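Local coordinates for lipoprotein (Colwellia psychrerythraea, PDB 3O0Y), which is of unknown function but is a putative lipoprotein whose family belongs to a metallopeptidase clan, so a peptidase-like role is possible, at residues A[122-127]-A[285-290]; A[134-139]-A[276-281]; A[576-581]-A[603-608]. All coordinates share one frame; numbering follows the deposited sequence.

Interaction 1. Residues A[122-127]-A[285-290]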
ATOM      1  N   PHE A 122     -13.539   1.530  18.668  1.00 12.91           N
ATOM      2  CA  PHE A 122     -13.564   2.707  17.813  1.00 11.34           C
ATOM      3  C   PHE A 122     -14.552   2.517  16.641  1.00 13.71           C
ATOM      4  O   PHE A 122     -14.307   1.658  15.748  1.00 14.89           O
ATOM      5  CB  PHE A 122     -12.176   2.960  17.238  1.00 12.54           C
ATOM      6  CG  PHE A 122     -11.152   3.388  18.273  1.00 10.80           C
ATOM      7  CD1 PHE A 122     -10.804   4.717  18.420  1.00 11.15           C
ATOM      8  CD2 PHE A 122     -10.610   2.444  19.179  1.00 10.63           C
ATOM      9  CE1 PHE A 122      -9.886   5.110  19.425  1.00 11.14           C
ATOM     10  CE2 PHE A 122      -9.727   2.837  20.168  1.00  8.87           C
ATOM     11  CZ  PHE A 122      -9.334   4.171  20.266  1.00  6.75           C
ATOM     12  N   ASN A 123     -15.571   3.354  16.561  1.00 10.35           N
ATOM     13  CA  ASN A 123     -16.458   3.359  15.422  1.00 10.44           C
ATOM     14  C   ASN A 123     -16.139   4.408  14.372  1.00 10.26           C
ATOM     15  O   ASN A 123     -16.803   4.459  13.327  1.00 10.30           O
ATOM     16  CB  ASN A 123     -17.906   3.456  15.854  1.00 10.03           C
ATOM     17  CG  ASN A 123     -18.256   4.799  16.390  1.00 15.09           C
ATOM     18  OD1 ASN A 123     -17.397   5.572  16.715  1.00 17.60           O
ATOM     19  ND2 ASN A 123     -19.562   5.075  16.521  1.00 17.03           N
ATOM     20  N   ILE A 124     -15.079   5.179  14.630  1.00 11.03           N
ATOM     21  CA  ILE A 124     -14.612   6.225  13.738  1.00  9.44           C
ATOM     22  C   ILE A 124     -13.910   5.724  12.490  1.00 10.20           C
ATOM     23  O   ILE A 124     -13.660   4.515  12.327  1.00  9.81           O
ATOM     24  CB  ILE A 124     -13.722   7.255  14.512  1.00 11.30           C
ATOM     25  CG1 ILE A 124     -12.503   6.613  15.254  1.00 11.73           C
ATOM     26  CG2 ILE A 124     -14.559   7.984  15.585  1.00  9.34           C
ATOM     27  CD1 ILE A 124     -11.556   5.673  14.459  1.00 11.96           C
ATOM     28  N   GLY A 125     -13.662   6.648  11.573  1.00 10.26           N
ATOM     29  CA  GLY A 125     -12.945   6.287  10.364  1.00  9.03           C
ATOM     30  C   GLY A 125     -13.706   5.408   9.398  1.00 10.46           C
ATOM     31  O   GLY A 125     -14.941   5.421   9.357  1.00  9.74           O
ATOM     32  N   TYR A 126     -12.976   4.577   8.660  1.00  7.03           N
ATOM     33  CA  TYR A 126     -13.601   3.706   7.680  1.00  7.86           C
ATOM     34  C   TYR A 126     -12.679   2.514   7.527  1.00  8.44           C
ATOM     35  O   TYR A 126     -11.503   2.640   7.811  1.00  9.39           O
ATOM     36  CB  TYR A 126     -13.809   4.410   6.319  1.00  9.74           C
ATOM     37  CG  TYR A 126     -12.529   4.620   5.516  1.00  6.07           C
ATOM     38  CD1 TYR A 126     -12.140   3.721   4.541  1.00 10.04           C
ATOM     39  CD2 TYR A 126     -11.631   5.632   5.847  1.00  6.99           C
ATOM     40  CE1 TYR A 126     -10.958   3.892   3.838  1.00  9.80           C
ATOM     41  CE2 TYR A 126     -10.431   5.815   5.110  1.00  9.90           C
ATOM     42  CZ  TYR A 126     -10.085   4.904   4.151  1.00 11.82           C
ATOM     43  OH  TYR A 126      -8.853   4.991   3.480  1.00 12.08           O
ATOM     44  N   ILE A 127     -13.230   1.368   7.106  1.00  7.39           N
ATOM     45  CA  ILE A 127     -12.431   0.150   6.836  1.00  7.50           C
ATOM     46  C   ILE A 127     -11.894   0.154   5.422  1.00  8.05           C
ATOM     47  O   ILE A 127     -12.657   0.269   4.454  1.00  8.88           O
ATOM     48  CB  ILE A 127     -13.223  -1.140   7.042  1.00  7.29           C
ATOM     49  CG1 ILE A 127     -13.795  -1.220   8.483  1.00  8.39           C
ATOM     50  CG2 ILE A 127     -12.361  -2.364   6.718  1.00  9.27           C
ATOM     51  CD1 ILE A 127     -12.723  -0.993   9.590  1.00  7.84           C
ATOM     52  N   SER A 285      -4.087   7.559  21.986  1.00 13.05           N
ATOM     53  CA  SER A 285      -2.958   6.691  22.343  1.00 15.22           C
ATOM     54  C   SER A 285      -3.304   5.221  22.299  1.00 15.05           C
ATOM     55  O   SER A 285      -2.512   4.351  21.874  1.00  9.60           O
ATOM     56  CB  SER A 285      -2.391   7.012  23.707  1.00 18.44           C
ATOM     57  OG  SER A 285      -3.222   6.459  24.738  1.00 23.35           O
ATOM     58  N   VAL A 286      -4.540   4.942  22.673  1.00 12.29           N
ATOM     59  CA  VAL A 286      -5.040   3.605  22.541  1.00 11.16           C
ATOM     60  C   VAL A 286      -5.209   3.234  21.075  1.00 10.30           C
ATOM     61  O   VAL A 286      -4.905   2.106  20.681  1.00 11.10           O
ATOM     62  CB  VAL A 286      -6.378   3.495  23.356  1.00 12.38           C
ATOM     63  CG1 VAL A 286      -7.054   2.175  23.034  1.00 11.72           C
ATOM     64  CG2 VAL A 286      -6.037   3.679  24.848  1.00 15.15           C
ATOM     65  N   TYR A 287      -5.703   4.142  20.266  1.00  9.70           N
ATOM     66  CA  TYR A 287      -5.751   3.919  18.836  1.00  8.15           C
ATOM     67  C   TYR A 287      -4.382   3.555  18.230  1.00  8.99           C
ATOM     68  O   TYR A 287      -4.269   2.590  17.464  1.00  7.56           O
ATOM     69  CB  TYR A 287      -6.291   5.144  18.145  1.00  9.01           C
ATOM     70  CG  TYR A 287      -6.359   5.002  16.641  1.00  8.62           C
ATOM     71  CD1 TYR A 287      -7.493   4.547  16.011  1.00 11.62           C
ATOM     72  CD2 TYR A 287      -5.244   5.189  15.875  1.00  9.98           C
ATOM     73  CE1 TYR A 287      -7.525   4.389  14.622  1.00 11.85           C
ATOM     74  CE2 TYR A 287      -5.236   4.971  14.532  1.00 12.29           C
ATOM     75  CZ  TYR A 287      -6.375   4.561  13.892  1.00 12.90           C
ATOM     76  OH  TYR A 287      -6.375   4.381  12.513  1.00 11.16           O
ATOM     77  N   TYR A 288      -3.373   4.335  18.633  1.00  9.81           N
ATOM     78  CA  TYR A 288      -2.031   4.144  18.102  1.00  8.84           C
ATOM     79  C   TYR A 288      -1.474   2.809  18.515  1.00  6.62           C
ATOM     80  O   TYR A 288      -0.854   2.111  17.681  1.00  7.53           O
ATOM     81  CB  TYR A 288      -1.110   5.305  18.515  1.00  9.69           C
ATOM     82  CG  TYR A 288       0.237   5.253  17.801  1.00  6.59           C
ATOM     83  CD1 TYR A 288       0.297   5.269  16.406  1.00  6.87           C
ATOM     84  CD2 TYR A 288       1.439   5.246  18.523  1.00  8.39           C
ATOM     85  CE1 TYR A 288       1.529   5.218  15.753  1.00  7.24           C
ATOM     86  CE2 TYR A 288       2.657   5.250  17.865  1.00  8.23           C
ATOM     87  CZ  TYR A 288       2.688   5.214  16.519  1.00  7.78           C
ATOM     88  OH  TYR A 288       3.924   5.195  15.879  1.00  9.52           O
ATOM     89  N   GLN A 289      -1.709   2.390  19.757  1.00  7.60           N
ATOM     90  CA  GLN A 289      -1.227   1.061  20.178  1.00  8.45           C
ATOM     91  C   GLN A 289      -1.861  -0.078  19.317  1.00  7.36           C
ATOM     92  O   GLN A 289      -1.196  -1.049  18.890  1.00  7.37           O
ATOM     93  CB  GLN A 289      -1.394   0.810  21.693  1.00  9.91           C
ATOM     94  CG  GLN A 289      -0.564  -0.403  22.193  1.00 16.02           C
ATOM     95  CD  GLN A 289       0.985  -0.182  22.071  1.00 22.26           C
ATOM     96  OE1 GLN A 289       1.798  -0.998  21.473  1.00 16.41           O
ATOM     97  NE2 GLN A 289       1.408   0.931  22.645  1.00 11.48           N
ATOM     98  N   ASP A 290      -3.109   0.078  18.982  1.00  7.06           N
ATOM     99  CA  ASP A 290      -3.772  -0.811  18.018  1.00  7.64           C
ATOM    100  C   ASP A 290      -3.190  -0.752  16.612  1.00  8.41           C
ATOM    101  O   ASP A 290      -2.964  -1.793  16.000  1.00  8.76           O
ATOM    102  CB  ASP A 290      -5.295  -0.543  17.971  1.00  7.88           C
ATOM    103  CG  ASP A 290      -6.012  -1.488  16.979  1.00 12.34           C
ATOM    104  OD1 ASP A 290      -6.086  -2.735  17.255  1.00 13.64           O
ATOM    105  OD2 ASP A 290      -6.332  -1.003  15.866  1.00 12.17           O
TER
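The F122 ring lies against the first turns of helix 284-296, with Y287 over one face and V286 at its edge. The two aromatic rings make a T-shaped (edge-to-face) pair: Y287 turns its edge to the F122 face, centroids 5.7 Å apart and planes at 75°. The T is off-centre, since CD1 of Y287 stands near the rim of the F122 ring. Closest of all, F122 CZ comes to 3.6 Å from the backbone N of Y287, and F122 CE1 to 3.8 Å from Y287 CB. In the plane of the same ring, V286 CG1 meets F122 CE2 at 4.0 Å. With CG opposite its own backbone N (chi1 179°), the Y287 ring also reaches I124, whose CD1 is 4.2 Å from Y287 CE1. Replacing F122 with an alanine would probably leave the Y287 edge without its aromatic face and open a gap beside V286 CG1. Around this apolar first shell, polar bonds hold the loop: K184 NZ binds the carbonyls of N123 and G125, D188 takes G125 N, and R80 takes I124 O. On the helix side, D290 forms a salt bridge with R114 of helix 100-117. The loop and strand 126-128, which bonds to S134 through Y126, lie between three helices, touching 174-190 through N123 and G125, 73-92 through Y126 and I127, and 284-296 through F122 and I124.

Interaction 2. Residues A[134-139]-A[276-281]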
ATOM      1  N   SER A 134      -8.908   2.885   9.183  1.00  8.73           N
ATOM      2  CA  SER A 134      -8.188   4.046   8.739  1.00  7.33           C
ATOM      3  C   SER A 134      -8.900   5.264   9.361  1.00  7.89           C
ATOM      4  O   SER A 134     -10.073   5.334   9.280  1.00  9.23           O
ATOM      5  CB  SER A 134      -8.235   4.097   7.248  1.00  8.79           C
ATOM      6  OG  SER A 134      -7.586   2.957   6.686  1.00 11.11           O
ATOM      7  N   PRO A 135      -8.146   6.224   9.884  1.00  6.77           N
ATOM      8  CA  PRO A 135      -8.806   7.204  10.810  1.00  7.55           C
ATOM      9  C   PRO A 135      -9.568   8.331  10.167  1.00  8.12           C
ATOM     10  O   PRO A 135     -10.482   8.891  10.819  1.00  8.56           O
ATOM     11  CB  PRO A 135      -7.621   7.759  11.598  1.00  9.48           C
ATOM     12  CG  PRO A 135      -6.408   7.578  10.730  1.00  7.69           C
ATOM     13  CD  PRO A 135      -6.657   6.286   9.995  1.00  9.63           C
ATOM     14  N   PHE A 136      -9.214   8.739   8.952  1.00  7.46           N
ATOM     15  CA  PHE A 136      -9.786   9.966   8.342  1.00 10.07           C
ATOM     16  C   PHE A 136     -10.419   9.645   6.985  1.00  9.61           C
ATOM     17  O   PHE A 136      -9.692   9.384   5.987  1.00 10.68           O
ATOM     18  CB  PHE A 136      -8.719  11.019   8.234  1.00  9.61           C
ATOM     19  CG  PHE A 136      -8.046  11.329   9.563  1.00  8.47           C
ATOM     20  CD1 PHE A 136      -8.786  11.701  10.677  1.00 13.42           C
ATOM     21  CD2 PHE A 136      -6.689  11.193   9.708  1.00 11.43           C
ATOM     22  CE1 PHE A 136      -8.164  11.910  11.888  1.00 12.17           C
ATOM     23  CE2 PHE A 136      -6.060  11.409  10.952  1.00 15.92           C
ATOM     24  CZ  PHE A 136      -6.809  11.764  12.034  1.00 12.67           C
ATOM     25  N   ILE A 137     -11.752   9.584   6.972  1.00  7.98           N
ATOM     26  CA  ILE A 137     -12.466   9.122   5.763  1.00  9.49           C
ATOM     27  C   ILE A 137     -12.176  10.043   4.588  1.00 10.40           C
ATOM     28  O   ILE A 137     -12.139   9.586   3.454  1.00 10.30           O
ATOM     29  CB  ILE A 137     -13.950   8.863   6.030  1.00 10.53           C
ATOM     30  CG1 ILE A 137     -14.595   8.108   4.887  1.00  8.50           C
ATOM     31  CG2 ILE A 137     -14.694  10.241   6.420  1.00 11.38           C
ATOM     32  CD1 ILE A 137     -15.974   7.525   5.216  1.00 11.28           C
ATOM     33  N   VAL A 138     -11.983  11.341   4.861  1.00 10.52           N
ATOM     34  CA  VAL A 138     -11.532  12.283   3.858  1.00 11.00           C
ATOM     35  C   VAL A 138     -10.156  12.801   4.296  1.00 10.63           C
ATOM     36  O   VAL A 138      -9.959  13.309   5.380  1.00 10.70           O
ATOM     37  CB  VAL A 138     -12.527  13.461   3.698  1.00 12.70           C
ATOM     38  CG1 VAL A 138     -11.974  14.527   2.698  1.00 12.92           C
ATOM     39  CG2 VAL A 138     -13.985  12.941   3.350  1.00 11.87           C
ATOM     40  N   ASN A 139      -9.173  12.598   3.430  1.00  9.80           N
ATOM     41  CA  ASN A 139      -7.807  12.969   3.710  1.00  9.15           C
ATOM     42  C   ASN A 139      -7.105  13.265   2.370  1.00  9.83           C
ATOM     43  O   ASN A 139      -7.728  13.268   1.327  1.00  9.22           O
ATOM     44  CB  ASN A 139      -7.103  11.888   4.543  1.00  9.74           C
ATOM     45  CG  ASN A 139      -6.843  10.593   3.771  1.00 10.48           C
ATOM     46  OD1 ASN A 139      -6.040  10.599   2.848  1.00  9.42           O
ATOM     47  ND2 ASN A 139      -7.507   9.500   4.137  1.00 12.36           N
ATOM     48  N   SER A 276      -0.366  17.634  15.290  1.00 10.10           N
ATOM     49  CA  SER A 276      -0.075  16.770  14.148  1.00 10.10           C
ATOM     50  C   SER A 276      -0.332  15.297  14.347  1.00 11.71           C
ATOM     51  O   SER A 276      -0.729  14.592  13.395  1.00 11.47           O
ATOM     52  CB  SER A 276       1.371  16.933  13.671  1.00 13.28           C
ATOM     53  OG  SER A 276       1.713  18.285  13.501  1.00 16.07           O
ATOM     54  N   GLY A 277      -0.119  14.805  15.553  1.00 10.41           N
ATOM     55  CA  GLY A 277      -0.191  13.372  15.762  1.00 10.57           C
ATOM     56  C   GLY A 277      -1.525  12.886  16.325  1.00  9.55           C
ATOM     57  O   GLY A 277      -2.357  13.656  16.850  1.00 10.01           O
ATOM     58  N   ILE A 278      -1.711  11.592  16.228  1.00  9.55           N
ATOM     59  CA  ILE A 278      -2.966  10.938  16.608  1.00  8.64           C
ATOM     60  C   ILE A 278      -3.232  10.943  18.124  1.00  8.82           C
ATOM     61  O   ILE A 278      -4.399  10.808  18.513  1.00  8.62           O
ATOM     62  CB  ILE A 278      -3.053   9.481  16.010  1.00  9.52           C
ATOM     63  CG1 ILE A 278      -4.527   9.051  15.783  1.00  8.98           C
ATOM     64  CG2 ILE A 278      -2.330   8.490  16.892  1.00  8.51           C
ATOM     65  CD1 ILE A 278      -5.221   9.754  14.602  1.00  7.42           C
ATOM     66  N   TRP A 279      -2.196  11.147  18.927  1.00  7.71           N
ATOM     67  CA  TRP A 279      -2.322  11.266  20.380  1.00  8.67           C
ATOM     68  C   TRP A 279      -3.347  12.369  20.744  1.00  8.73           C
ATOM     69  O   TRP A 279      -3.985  12.354  21.855  1.00 10.53           O
ATOM     70  CB  TRP A 279      -0.978  11.611  21.017  1.00  8.36           C
ATOM     71  CG  TRP A 279      -0.419  12.916  20.554  1.00  7.68           C
ATOM     72  CD1 TRP A 279       0.433  13.114  19.479  1.00 11.78           C
ATOM     73  CD2 TRP A 279      -0.699  14.244  21.077  1.00 10.43           C
ATOM     74  NE1 TRP A 279       0.669  14.450  19.307  1.00 11.18           N
ATOM     75  CE2 TRP A 279       0.014  15.167  20.279  1.00 12.38           C
ATOM     76  CE3 TRP A 279      -1.469  14.722  22.136  1.00 12.31           C
ATOM     77  CZ2 TRP A 279      -0.039  16.571  20.510  1.00 12.88           C
ATOM     78  CZ3 TRP A 279      -1.479  16.093  22.410  1.00 13.37           C
ATOM     79  CH2 TRP A 279      -0.758  17.002  21.598  1.00 13.99           C
ATOM     80  N   ALA A 280      -3.522  13.319  19.837  1.00  9.32           N
ATOM     81  CA  ALA A 280      -4.405  14.522  20.159  1.00 10.65           C
ATOM     82  C   ALA A 280      -5.900  14.226  19.988  1.00 13.68           C
ATOM     83  O   ALA A 280      -6.780  15.072  20.321  1.00 12.01           O
ATOM     84  CB  ALA A 280      -4.034  15.695  19.300  1.00 11.59           C
ATOM     85  N   GLN A 281      -6.202  13.054  19.426  1.00 12.13           N
ATOM     86  CA  GLN A 281      -7.576  12.592  19.335  1.00 11.64           C
ATOM     87  C   GLN A 281      -7.996  11.992  20.671  1.00 11.41           C
ATOM     88  O   GLN A 281      -7.147  11.575  21.474  1.00  9.47           O
ATOM     89  CB  GLN A 281      -7.709  11.509  18.264  1.00 10.88           C
ATOM     90  CG  GLN A 281      -7.254  11.897  16.881  1.00 10.30           C
ATOM     91  CD  GLN A 281      -8.042  12.984  16.152  1.00 12.60           C
ATOM     92  OE1 GLN A 281      -9.205  13.317  16.481  1.00 11.68           O
ATOM     93  NE2 GLN A 281      -7.391  13.569  15.152  1.00 10.98           N
TER
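This is a small, buried loop-to-loop packing contact, joining the segment that leads from strand 126-128 to helix 144-154 with the 3-10 turn just before helix 284-296. F136 carries it, pointing the far end of its ring at I278 and Q281. CZ of F136 lies 3.6 Å from I278 CD1, the two side chains lying alongside, each running counter to the other. The same CD1 reaches P135 CB at 4.3 Å, so one methyl serves both neighbours. Within its own segment, P135 CB sits over the centre of one F136 face, 3.9 Å above the plane. N139 braces the backbone here, its ND2 donating to the F136 carbonyl O over 2.9 Å, nearly straight at 164° and close to the plane of the amide. Across the contact, Q281 bends at chi2 (-66°), and its NE2 arrives at the edge of the F136 ring, 3.6 Å from CZ, with the amide and ring planes 56° apart. The short 3-10 turn closes with Q281 N bonded to I278 O at 3.0 Å; I278 N itself is taken by H515 ND1. Both segments also meet W193, which bonds to P135 O and packs on Q281, and P135 and I278 both rest on Y287. Because NE2 stands at the ring edge, little amino-aromatic attraction is expected; its polarity is met instead by the carbonyl of L194, so NE2 can sit against the rim of F136 while its hydrogen bond is made elsewhere.

Interaction 3. Residues A[576-581]-A[603-608]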
ATOM      1  N   ASP A 576      25.820 -25.398   8.362  1.00 18.59           N
ATOM      2  CA  ASP A 576      26.133 -25.557   6.942  1.00 22.16           C
ATOM      3  C   ASP A 576      25.043 -26.291   6.160  1.00 21.07           C
ATOM      4  O   ASP A 576      25.127 -26.385   4.945  1.00 24.06           O
ATOM      5  CB  ASP A 576      27.503 -26.236   6.762  1.00 24.53           C
ATOM      6  CG  ASP A 576      27.499 -27.719   7.148  1.00 31.32           C
ATOM      7  OD1 ASP A 576      28.597 -28.345   6.999  1.00 42.90           O
ATOM      8  OD2 ASP A 576      26.451 -28.271   7.631  1.00 34.72           O
ATOM      9  N   LYS A 577      23.984 -26.733   6.850  1.00 19.39           N
ATOM     10  CA  LYS A 577      22.787 -27.281   6.200  1.00 18.63           C
ATOM     11  C   LYS A 577      21.772 -26.159   5.877  1.00 16.22           C
ATOM     12  O   LYS A 577      20.699 -26.434   5.320  1.00 16.00           O
ATOM     13  CB  LYS A 577      22.103 -28.327   7.091  1.00 21.81           C
ATOM     14  CG  LYS A 577      23.065 -29.477   7.454  1.00 27.34           C
ATOM     15  CD  LYS A 577      22.810 -30.682   6.586  1.00 37.69           C
ATOM     16  CE  LYS A 577      21.828 -31.659   7.325  1.00 41.11           C
ATOM     17  NZ  LYS A 577      21.404 -32.877   6.530  1.00 43.23           N
ATOM     18  N   PHE A 578      22.092 -24.925   6.250  1.00 13.88           N
ATOM     19  CA  PHE A 578      21.195 -23.816   5.858  1.00 12.22           C
ATOM     20  C   PHE A 578      21.131 -23.680   4.345  1.00 12.81           C
ATOM     21  O   PHE A 578      22.153 -23.603   3.687  1.00 13.15           O
ATOM     22  CB  PHE A 578      21.543 -22.505   6.568  1.00 12.38           C
ATOM     23  CG  PHE A 578      20.642 -21.357   6.184  1.00 11.34           C
ATOM     24  CD1 PHE A 578      19.414 -21.125   6.827  1.00  9.01           C
ATOM     25  CD2 PHE A 578      21.039 -20.493   5.184  1.00  9.85           C
ATOM     26  CE1 PHE A 578      18.575 -20.069   6.409  1.00  8.50           C
ATOM     27  CE2 PHE A 578      20.222 -19.479   4.770  1.00  8.24           C
ATOM     28  CZ  PHE A 578      18.979 -19.269   5.414  1.00  9.89           C
ATOM     29  N   ASP A 579      19.914 -23.547   3.797  1.00 13.01           N
ATOM     30  CA  ASP A 579      19.727 -23.292   2.378  1.00 13.03           C
ATOM     31  C   ASP A 579      18.784 -22.114   2.190  1.00  9.67           C
ATOM     32  O   ASP A 579      17.594 -22.152   2.607  1.00  9.51           O
ATOM     33  CB  ASP A 579      19.130 -24.502   1.709  1.00 16.06           C
ATOM     34  CG  ASP A 579      19.096 -24.320   0.236  1.00 24.16           C
ATOM     35  OD1 ASP A 579      20.187 -24.350  -0.371  1.00 39.78           O
ATOM     36  OD2 ASP A 579      18.031 -23.987  -0.298  1.00 31.54           O
ATOM     37  N   LEU A 580      19.312 -21.019   1.682  1.00  9.92           N
ATOM     38  CA  LEU A 580      18.509 -19.816   1.570  1.00  7.61           C
ATOM     39  C   LEU A 580      17.303 -20.032   0.671  1.00  6.51           C
ATOM     40  O   LEU A 580      16.278 -19.457   0.862  1.00  6.14           O
ATOM     41  CB  LEU A 580      19.404 -18.670   1.063  1.00  9.59           C
ATOM     42  CG  LEU A 580      18.768 -17.290   1.033  1.00  7.27           C
ATOM     43  CD1 LEU A 580      18.456 -16.756   2.403  1.00  6.51           C
ATOM     44  CD2 LEU A 580      19.743 -16.337   0.204  1.00  9.33           C
ATOM     45  N   ALA A 581      17.422 -20.860  -0.380  1.00  7.24           N
ATOM     46  CA  ALA A 581      16.276 -21.145  -1.236  1.00  7.41           C
ATOM     47  C   ALA A 581      15.106 -21.732  -0.469  1.00  8.61           C
ATOM     48  O   ALA A 581      13.927 -21.363  -0.722  1.00  8.41           O
ATOM     49  CB  ALA A 581      16.667 -22.072  -2.410  1.00  8.40           C
ATOM     50  N   ASN A 603       9.769 -22.548  12.182  1.00  6.83           N
ATOM     51  CA  ASN A 603      10.059 -23.575  13.196  1.00  7.99           C
ATOM     52  C   ASN A 603       9.658 -24.998  12.773  1.00  8.97           C
ATOM     53  O   ASN A 603      10.440 -25.969  12.996  1.00  9.96           O
ATOM     54  CB  ASN A 603       9.403 -23.228  14.510  1.00  7.97           C
ATOM     55  CG  ASN A 603      10.133 -22.153  15.267  1.00  9.59           C
ATOM     56  OD1 ASN A 603      11.329 -21.927  15.089  1.00 13.49           O
ATOM     57  ND2 ASN A 603       9.405 -21.524  16.188  1.00 21.44           N
ATOM     58  N   HIS A 604       8.540 -25.106  12.050  1.00  9.04           N
ATOM     59  CA  HIS A 604       8.101 -26.394  11.521  1.00  8.68           C
ATOM     60  C   HIS A 604       9.127 -26.911  10.543  1.00 10.29           C
ATOM     61  O   HIS A 604       9.458 -28.100  10.590  1.00  9.26           O
ATOM     62  CB  HIS A 604       6.733 -26.295  10.877  1.00 11.04           C
ATOM     63  CG  HIS A 604       6.196 -27.599  10.352  1.00 15.39           C
ATOM     64  ND1 HIS A 604       5.556 -28.528  11.157  1.00 24.95           N
ATOM     65  CD2 HIS A 604       6.149 -28.093   9.098  1.00 18.19           C
ATOM     66  CE1 HIS A 604       5.178 -29.558  10.416  1.00 21.88           C
ATOM     67  NE2 HIS A 604       5.503 -29.310   9.162  1.00 23.76           N
ATOM     68  N   TRP A 605       9.561 -26.044   9.629  1.00  8.69           N
ATOM     69  CA  TRP A 605      10.656 -26.377   8.716  1.00  9.69           C
ATOM     70  C   TRP A 605      11.934 -26.783   9.439  1.00  8.91           C
ATOM     71  O   TRP A 605      12.502 -27.850   9.147  1.00 11.03           O
ATOM     72  CB  TRP A 605      10.858 -25.198   7.718  1.00  9.85           C
ATOM     73  CG  TRP A 605      12.121 -25.199   6.963  1.00  8.80           C
ATOM     74  CD1 TRP A 605      12.490 -26.085   6.000  1.00 11.68           C
ATOM     75  CD2 TRP A 605      13.157 -24.229   7.039  1.00 10.72           C
ATOM     76  NE1 TRP A 605      13.711 -25.747   5.493  1.00 13.94           N
ATOM     77  CE2 TRP A 605      14.140 -24.597   6.098  1.00 11.14           C
ATOM     78  CE3 TRP A 605      13.347 -23.060   7.775  1.00  8.87           C
ATOM     79  CZ2 TRP A 605      15.282 -23.849   5.869  1.00 13.08           C
ATOM     80  CZ3 TRP A 605      14.497 -22.305   7.533  1.00  9.76           C
ATOM     81  CH2 TRP A 605      15.455 -22.731   6.585  1.00 11.11           C
ATOM     82  N   LEU A 606      12.393 -25.998  10.419  1.00  7.50           N
ATOM     83  CA  LEU A 606      13.649 -26.334  11.121  1.00  8.14           C
ATOM     84  C   LEU A 606      13.519 -27.705  11.810  1.00 10.61           C
ATOM     85  O   LEU A 606      14.464 -28.505  11.782  1.00 10.11           O
ATOM     86  CB  LEU A 606      13.917 -25.249  12.166  1.00  9.11           C
ATOM     87  CG  LEU A 606      14.295 -23.913  11.541  1.00  8.46           C
ATOM     88  CD1 LEU A 606      14.474 -22.798  12.562  1.00 10.22           C
ATOM     89  CD2 LEU A 606      15.533 -24.091  10.593  1.00 11.27           C
ATOM     90  N   ASP A 607      12.344 -27.993  12.377  1.00 10.11           N
ATOM     91  CA  ASP A 607      12.145 -29.217  13.206  1.00 12.31           C
ATOM     92  C   ASP A 607      12.155 -30.494  12.328  1.00 16.97           C
ATOM     93  O   ASP A 607      12.446 -31.613  12.791  1.00 14.75           O
ATOM     94  CB  ASP A 607      10.844 -29.183  13.965  1.00 11.44           C
ATOM     95  CG  ASP A 607      10.851 -28.232  15.151  1.00 14.59           C
ATOM     96  OD1 ASP A 607      11.921 -27.736  15.579  1.00 13.82           O
ATOM     97  OD2 ASP A 607       9.731 -27.968  15.663  1.00 12.60           O
ATOM     98  N   ASN A 608      11.854 -30.317  11.062  1.00 16.60           N
ATOM     99  CA  ASN A 608      11.703 -31.437  10.177  1.00 21.14           C
ATOM    100  C   ASN A 608      12.953 -31.627   9.291  1.00 23.65           C
ATOM    101  O   ASN A 608      13.013 -32.554   8.484  1.00 25.43           O
ATOM    102  CB  ASN A 608      10.355 -31.319   9.440  1.00 22.13           C
ATOM    103  CG  ASN A 608       9.131 -31.633  10.371  1.00 25.67           C
ATOM    104  OD1 ASN A 608       8.430 -30.748  10.915  1.00 26.40           O
ATOM    105  ND2 ASN A 608       8.934 -32.906  10.614  1.00 26.40           N
TER
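F578 and W605 meet near the C terminus, CE1 of the phenylalanine 4.1 Å from CH2 of the indole. F578 follows a short 3-10 turn just after helix 555-574; with CG opposite the backbone N (chi1 180°), its ring extends to A570 and K571 of that helix and to F583 of the next. The phenylalanine side chain stands roughly perpendicular to that of the tryptophan, and the F578 carbon comes up at the indole edge, near the plane of W605. The contact is small and lies at the surface, burying 85 Å² in all. D579 comes next, and its carbonyl O is 4.3 Å from W605 CZ2, a loose approach. Its side chain faces a different task: D579 is the N-cap of helix 580-588, OD2 accepting the backbone N of E582, where the carboxylate is likely to favour the partly positive helix start. E582 is gripped twice, since its OE1 also takes the indole NE1 of W605, which probably limits how far the indole can turn. The arrangement is a packing of the C-terminal helix 595-608 against helices 555-574 and 580-588; W605 touches A570 of the former and F583 and V586 of the latter. On one indole face, L606 CD2 stands 3.6 Å above the plane, toward the rim, while L606 itself packs on L574. A salt bridge from D607 to R573 joins helix 595-608 to helix 555-574.

In the fold
From the N terminus, the chain first passes 122-127 and then 134-139, enters a long run made mostly of helices, and returns through 276-281 to meet 134-139 and through 285-290 to meet 122-127. Interaction 2 is therefore nested inside the loop closed by interaction 1. Their centres lie 9 Å apart, and they touch, through the strand pairing and through the tyrosine they share. Together they tie the region of strand 126-128 to the start of helix 284-296. Interaction 3 follows in series, closing a short loop among the C-terminal helices; its centre is about 39 Å from that of interaction 1, without contact.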